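Local atomic coordinates of tyrosinase (PDB entry 5ZRD), a protein that probably uses a pair of copper ions to hydroxylate monophenols to catechols and oxidise these to quinones, as the type-3 copper enzyme tyrosinase. Residues Gly55-Pro60 / Thr92-Tyr97; Phe116-Asp121 / His320-Arg325. All coordinates share one frame; numbering follows the deposited sequence.

Interaction 1 (Gly55-Pro60 / Thr92-Tyr97); sequences GYHGEP and TWHRMY. With CU (copper (II) ion), chain J; O (oxygen atom), chain L.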
loop_
_atom_site.group_PDB
_atom_site.type_symbol
_atom_site.label_atom_id
_atom_site.label_comp_id
_atom_site.label_asym_id
_atom_site.label_seq_id
_atom_site.Cartn_x
_atom_site.Cartn_y
_atom_site.Cartn_z
ATOM N N GLY A 55 21.015 2.863 -21.066
ATOM C CA GLY A 55 19.910 2.493 -20.122
ATOM C C GLY A 55 20.303 2.504 -18.650
ATOM O O GLY A 55 19.418 2.608 -17.776
ATOM N N TYR A 56 21.601 2.420 -18.337
ATOM C CA TYR A 56 21.996 2.386 -16.912
ATOM C C TYR A 56 21.705 3.745 -16.234
ATOM O O TYR A 56 21.347 3.774 -15.042
ATOM C CB TYR A 56 23.472 1.976 -16.755
ATOM C CG TYR A 56 23.798 0.560 -17.185
ATOM C CD1 TYR A 56 22.937 -0.495 -16.897
ATOM C CD2 TYR A 56 24.981 0.256 -17.840
ATOM C CE1 TYR A 56 23.222 -1.798 -17.256
ATOM C CE2 TYR A 56 25.279 -1.047 -18.217
ATOM C CZ TYR A 56 24.383 -2.067 -17.946
ATOM O OH TYR A 56 24.638 -3.343 -18.326
ATOM N N HIS A 57 21.819 4.849 -16.991
ATOM C CA HIS A 57 21.762 6.194 -16.483
ATOM C C HIS A 57 20.404 6.454 -15.838
ATOM O O HIS A 57 20.306 6.817 -14.659
ATOM C CB HIS A 57 22.022 7.194 -17.624
ATOM C CG HIS A 57 22.265 8.571 -17.130
ATOM N ND1 HIS A 57 21.307 9.545 -17.182
ATOM C CD2 HIS A 57 23.338 9.111 -16.514
ATOM C CE1 HIS A 57 21.793 10.646 -16.653
ATOM N NE2 HIS A 57 23.026 10.395 -16.215
ATOM N N GLY A 58 19.375 6.246 -16.638
ATOM C CA GLY A 58 17.999 6.580 -16.327
ATOM C C GLY A 58 17.052 5.433 -16.691
ATOM O O GLY A 58 17.047 4.393 -16.046
ATOM N N GLU A 59 16.237 5.648 -17.723
ATOM C CA GLU A 59 15.318 4.648 -18.190
ATOM C C GLU A 59 16.093 3.636 -19.028
ATOM O O GLU A 59 16.983 4.025 -19.752
ATOM C CB GLU A 59 14.230 5.277 -19.054
ATOM C CG GLU A 59 13.320 6.261 -18.337
ATOM C CD GLU A 59 12.429 6.988 -19.332
ATOM O OE1 GLU A 59 12.164 6.415 -20.378
ATOM O OE2 GLU A 59 12.000 8.103 -19.067
ATOM N N PRO A 60 15.755 2.358 -18.969
ATOM C CA PRO A 60 14.592 1.814 -18.280
ATOM C C PRO A 60 14.784 1.778 -16.765
ATOM O O PRO A 60 15.891 1.494 -16.272
ATOM C CB PRO A 60 14.420 0.371 -18.780
ATOM C CG PRO A 60 15.767 0.009 -19.338
ATOM C CD PRO A 60 16.455 1.312 -19.718
ATOM N N THR A 92 32.170 10.668 -9.127
ATOM C CA THR A 92 32.771 9.362 -9.136
ATOM C C THR A 92 31.875 8.362 -9.870
ATOM O O THR A 92 32.351 7.439 -10.483
ATOM C CB THR A 92 33.012 8.882 -7.699
ATOM O OG1 THR A 92 31.851 9.061 -6.882
ATOM C CG2 THR A 92 34.161 9.620 -7.078
ATOM N N TRP A 93 30.572 8.512 -9.728
ATOM C CA TRP A 93 29.668 7.605 -10.416
ATOM C C TRP A 93 29.843 7.797 -11.909
ATOM O O TRP A 93 29.940 6.794 -12.625
ATOM C CB TRP A 93 28.203 7.776 -10.014
ATOM C CG TRP A 93 27.337 6.731 -10.632
ATOM C CD1 TRP A 93 27.058 5.499 -10.114
ATOM C CD2 TRP A 93 26.703 6.786 -11.924
ATOM N NE1 TRP A 93 26.257 4.803 -10.976
ATOM C CE2 TRP A 93 26.047 5.552 -12.108
ATOM C CE3 TRP A 93 26.639 7.743 -12.941
ATOM C CZ2 TRP A 93 25.333 5.248 -13.259
ATOM C CZ3 TRP A 93 25.931 7.444 -14.083
ATOM C CH2 TRP A 93 25.282 6.216 -14.231
ATOM N N HIS A 94 29.842 9.061 -12.351
ATOM C CA HIS A 94 29.953 9.314 -13.787
ATOM C C HIS A 94 31.350 8.939 -14.264
ATOM O O HIS A 94 31.481 8.551 -15.393
ATOM C CB HIS A 94 29.600 10.745 -14.175
ATOM C CG HIS A 94 28.153 10.993 -14.025
ATOM N ND1 HIS A 94 27.610 11.203 -12.816
ATOM C CD2 HIS A 94 27.140 10.990 -14.921
ATOM C CE1 HIS A 94 26.299 11.324 -12.947
ATOM N NE2 HIS A 94 25.987 11.227 -14.239
ATOM N N ARG A 95 32.363 9.023 -13.401
ATOM C CA ARG A 95 33.706 8.585 -13.779
ATOM C C ARG A 95 33.652 7.115 -14.189
ATOM O O ARG A 95 34.217 6.749 -15.220
ATOM C CB ARG A 95 34.710 8.791 -12.636
ATOM C CG ARG A 95 36.111 8.226 -12.870
ATOM C CD ARG A 95 37.114 8.835 -11.903
ATOM N NE ARG A 95 37.499 10.176 -12.315
ATOM C CZ ARG A 95 38.277 11.010 -11.637
ATOM N NH1 ARG A 95 38.826 10.623 -10.498
ATOM N NH2 ARG A 95 38.538 12.206 -12.145
ATOM N N MET A 96 32.994 6.300 -13.382
ATOM C CA MET A 96 32.943 4.909 -13.648
ATOM C C MET A 96 32.041 4.647 -14.864
ATOM O O MET A 96 32.324 3.734 -15.685
ATOM C CB MET A 96 32.445 4.135 -12.433
ATOM C CG MET A 96 33.470 4.093 -11.321
ATOM S SD MET A 96 35.106 3.567 -11.892
ATOM C CE MET A 96 34.633 2.029 -12.689
ATOM N N TYR A 97 30.993 5.458 -15.010
ATOM C CA TYR A 97 30.054 5.267 -16.122
ATOM C C TYR A 97 30.811 5.409 -17.429
ATOM O O TYR A 97 30.664 4.574 -18.333
ATOM C CB TYR A 97 28.886 6.249 -16.057
ATOM C CG TYR A 97 27.728 6.027 -17.003
ATOM C CD1 TYR A 97 27.451 4.797 -17.583
ATOM C CD2 TYR A 97 26.858 7.063 -17.272
ATOM C CE1 TYR A 97 26.353 4.601 -18.411
ATOM C CE2 TYR A 97 25.736 6.879 -18.057
ATOM C CZ TYR A 97 25.488 5.649 -18.635
ATOM O OH TYR A 97 24.403 5.500 -19.431
HETATM CU CU CU J . 23.954 11.581 -14.890
HETATM O O O L . 23.965 13.853 -15.875
#
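H57 and H94 meet at a copper ion, joining helix 50-57 to helix 90-108. At the root of its side chain, H57 CB lies 3.4 Å from Y97 OH. That phenol oxygen hydrogen-bonds to the backbone O of L53, one turn before H57, so a tyrosine here both packs and ties the two helices together. With CG anti to the backbone N (chi1 -168°), the imidazole is carried toward the metal, and CG itself also lies against Y97 CE2. H57 ND1 makes its hydrogen bond outside the two segments, leaving NE2 for the copper. On the flank of the ring, H57 CD2 comes within 3.6 Å of Y97 CE2 and 3.9 Å of W93 CZ3, while H57 CE1 lies 4.0 Å from the bound oxygen atom. The H57 and Y97 rings meet rim to rim, their planes only 12° apart. At the tip, H57 NE2 binds copper at 2.0 Å.

H94 NE2 binds the same ion from the second helix at 2.2 Å, while H94 ND1 donates to F90 O, which would fix the ring's rotation. W93 CE3 sits 3.5 Å above the plane of the H94 ring, over its centre, and W93 CH2 covers a face of Y97 nearer the rim. Two large, flat side chains, W93 and Y97, thus pack against the coordinating histidines, suiting a buried site. H85 supplies the third histidine nitrogen, and the bound oxygen atom lies 2.5 Å from the copper. Three histidines on one ion, two of them from helices, form one half of the type-3 dicopper centre of tyrosinases.

Interaction 2 (Phe116-Asp121 / His320-Arg325); sequences FWDETD and HCNVDR. With CU (copper (II) ion), chain K.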
loop_
_atom_site.group_PDB
_atom_site.type_symbol
_atom_site.label_atom_id
_atom_site.label_comp_id
_atom_site.label_asym_id
_atom_site.label_seq_id
_atom_site.Cartn_x
_atom_site.Cartn_y
_atom_site.Cartn_z
ATOM N N PHE A 116 37.299 13.390 -25.162
ATOM C CA PHE A 116 36.459 14.374 -24.489
ATOM C C PHE A 116 36.118 15.497 -25.475
ATOM O O PHE A 116 36.944 15.949 -26.264
ATOM C CB PHE A 116 37.105 14.931 -23.213
ATOM C CG PHE A 116 38.466 15.565 -23.365
ATOM C CD1 PHE A 116 39.622 14.805 -23.230
ATOM C CD2 PHE A 116 38.600 16.924 -23.595
ATOM C CE1 PHE A 116 40.881 15.378 -23.358
ATOM C CE2 PHE A 116 39.860 17.501 -23.714
ATOM C CZ PHE A 116 41.001 16.724 -23.607
ATOM N N TRP A 117 34.874 15.932 -25.435
ATOM C CA TRP A 117 34.519 17.200 -26.061
ATOM C C TRP A 117 34.990 18.314 -25.147
ATOM O O TRP A 117 34.403 18.539 -24.100
ATOM C CB TRP A 117 33.015 17.321 -26.321
ATOM C CG TRP A 117 32.584 18.700 -26.710
ATOM C CD1 TRP A 117 33.315 19.670 -27.334
ATOM C CD2 TRP A 117 31.277 19.242 -26.536
ATOM N NE1 TRP A 117 32.558 20.794 -27.523
ATOM C CE2 TRP A 117 31.290 20.544 -27.088
ATOM C CE3 TRP A 117 30.095 18.746 -26.000
ATOM C CZ2 TRP A 117 30.175 21.380 -27.050
ATOM C CZ3 TRP A 117 28.998 19.572 -25.966
ATOM C CH2 TRP A 117 29.031 20.865 -26.495
ATOM N N ASP A 118 36.058 18.967 -25.562
ATOM C CA ASP A 118 36.585 20.099 -24.841
ATOM C C ASP A 118 35.674 21.321 -25.012
ATOM O O ASP A 118 35.852 22.110 -25.939
ATOM C CB ASP A 118 38.025 20.422 -25.271
ATOM C CG ASP A 118 38.717 21.374 -24.288
ATOM O OD1 ASP A 118 38.027 22.064 -23.478
ATOM O OD2 ASP A 118 39.949 21.438 -24.343
ATOM N N GLU A 119 34.771 21.482 -24.042
ATOM C CA GLU A 119 33.609 22.402 -24.129
ATOM C C GLU A 119 34.032 23.870 -24.003
ATOM O O GLU A 119 33.251 24.771 -24.380
ATOM C CB GLU A 119 32.604 22.087 -23.012
ATOM C CG GLU A 119 31.894 20.760 -23.191
ATOM C CD GLU A 119 31.363 20.090 -21.933
ATOM O OE1 GLU A 119 30.506 19.220 -22.086
ATOM O OE2 GLU A 119 31.803 20.429 -20.796
ATOM N N THR A 120 35.194 24.098 -23.407
ATOM C CA THR A 120 35.681 25.438 -23.092
ATOM C C THR A 120 36.971 25.768 -23.857
ATOM O O THR A 120 37.628 26.733 -23.543
ATOM C CB THR A 120 35.914 25.583 -21.584
ATOM O OG1 THR A 120 36.741 24.512 -21.132
ATOM C CG2 THR A 120 34.625 25.561 -20.794
ATOM N N ASP A 121 37.351 24.975 -24.840
ATOM C CA ASP A 121 38.455 25.336 -25.725
ATOM C C ASP A 121 37.993 26.430 -26.698
ATOM O O ASP A 121 36.805 26.770 -26.755
ATOM C CB ASP A 121 38.974 24.107 -26.529
ATOM C CG ASP A 121 38.030 23.678 -27.688
ATOM O OD1 ASP A 121 36.946 24.289 -27.890
ATOM O OD2 ASP A 121 38.391 22.735 -28.420
ATOM N N HIS A 320 30.458 14.019 -20.710
ATOM C CA HIS A 320 30.807 13.507 -19.425
ATOM C C HIS A 320 32.280 13.124 -19.342
ATOM O O HIS A 320 32.806 13.095 -18.241
ATOM C CB HIS A 320 29.918 12.346 -19.005
ATOM C CG HIS A 320 28.809 12.820 -18.127
ATOM N ND1 HIS A 320 29.005 13.094 -16.805
ATOM C CD2 HIS A 320 27.529 13.137 -18.401
ATOM C CE1 HIS A 320 27.890 13.542 -16.288
ATOM N NE2 HIS A 320 26.966 13.546 -17.237
ATOM N N CYS A 321 32.952 12.926 -20.461
ATOM C CA CYS A 321 34.395 12.697 -20.408
ATOM C C CYS A 321 35.076 14.049 -20.130
ATOM O O CYS A 321 36.071 14.153 -19.376
ATOM C CB CYS A 321 34.860 11.987 -21.678
ATOM S SG CYS A 321 36.632 11.602 -21.750
ATOM N N ASN A 322 34.471 15.115 -20.654
ATOM C CA ASN A 322 34.981 16.441 -20.317
ATOM C C ASN A 322 34.702 16.787 -18.844
ATOM O O ASN A 322 35.505 17.413 -18.220
ATOM C CB ASN A 322 34.415 17.526 -21.226
ATOM C CG ASN A 322 35.201 18.803 -21.065
ATOM O OD1 ASN A 322 36.420 18.814 -21.306
ATOM N ND2 ASN A 322 34.511 19.853 -20.636
ATOM N N VAL A 323 33.569 16.401 -18.302
ATOM C CA VAL A 323 33.261 16.684 -16.930
ATOM C C VAL A 323 34.254 15.922 -16.039
ATOM O O VAL A 323 34.652 16.380 -14.957
ATOM C CB VAL A 323 31.800 16.302 -16.632
ATOM C CG1 VAL A 323 31.464 16.383 -15.157
ATOM C CG2 VAL A 323 30.862 17.180 -17.431
ATOM N N ASP A 324 34.643 14.739 -16.497
ATOM C CA ASP A 324 35.561 13.891 -15.731
ATOM C C ASP A 324 36.944 14.497 -15.778
ATOM O O ASP A 324 37.661 14.455 -14.805
ATOM C CB ASP A 324 35.605 12.483 -16.313
ATOM C CG ASP A 324 36.273 11.491 -15.391
ATOM O OD1 ASP A 324 35.807 11.402 -14.228
ATOM O OD2 ASP A 324 37.231 10.793 -15.857
ATOM N N ARG A 325 37.305 15.069 -16.921
ATOM C CA ARG A 325 38.573 15.766 -17.043
ATOM C C ARG A 325 38.632 16.968 -16.087
ATOM O O ARG A 325 39.675 17.231 -15.440
ATOM C CB ARG A 325 38.756 16.213 -18.488
ATOM C CG ARG A 325 40.109 16.810 -18.796
ATOM C CD ARG A 325 40.139 17.323 -20.233
ATOM N NE ARG A 325 39.269 18.465 -20.476
ATOM C CZ ARG A 325 39.617 19.729 -20.298
ATOM N NH1 ARG A 325 40.846 19.999 -19.900
ATOM N NH2 ARG A 325 38.752 20.718 -20.531
HETATM CU CU CU K . 25.417 14.588 -17.309
#
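Directly behind a copper-ligand helix of the tyrosinase central domain, the loop F116-D121 packs on helix 315-334, and N322 and R325 face it. N322, with CG anti to its backbone N (chi1 -167°), reaches into the loop and uses both ends of its amide. Its ND2 donates to E119 OE2 at 2.8 Å, meeting that oxygen from above the carboxylate plane, with the amide plane turned 76° from it. N322 OD1 accepts two bonds from the side of R325, 3.0 Å from NE and 3.1 Å from NH2, and lies in the guanidinium plane. Asparagine suits this place, donating to the loop and accepting from the arginine one turn on.

R325 lies over F116: its chain bends at chi3 (67°), and CD settles 3.5 Å from the centroid of the phenyl ring, almost on the ring normal, as a CH-pi contact. The phenylalanine offers a flat apolar face, and the long arginine can bend over it while still reaching N322 and D118. R325 NH2 also forms a salt bridge with D118 OD1 at 3.3 Å; the oxygen stands well out of the guanidinium plane, so charge rather than a directed N-H holds the pair, and S404 hydrogen-bonds the same oxygen. At the root of the phenylalanine side chain, F116 CB touches C321 SG at 3.7 Å.

E119 is shared: OE1 is hydrogen-bonded to H319 ND1 and OE2 also to Y241 OH, which is consistent with a charged carboxylate. H320, on the far side of the helix, binds the second copper with H277 and H281. A polar network behind a histidine-bearing helix here joins the loop to the second-copper half of the type-3 dicopper site.

Interaction 1 closes before interaction 2 opens along the chain, and their centres lie about 17 Å apart within the common central domain of tyrosinase. They draw on different helices, 50-57 and 90-108 in the first and 315-334 in the second, yet helices 90-108 and 315-334 meet directly. There R95 NE forms a salt bridge with D324 OD1 at 2.8 Å, and the rings of H94 and H320 stack, each histidine serving a different copper. The two contacts therefore meet around one dinuclear centre: 55-60/92-97 assembles ligands of one ion, while 116-121/320-325 packs a loop on helix 315-334, whose H320 is a ligand of the other.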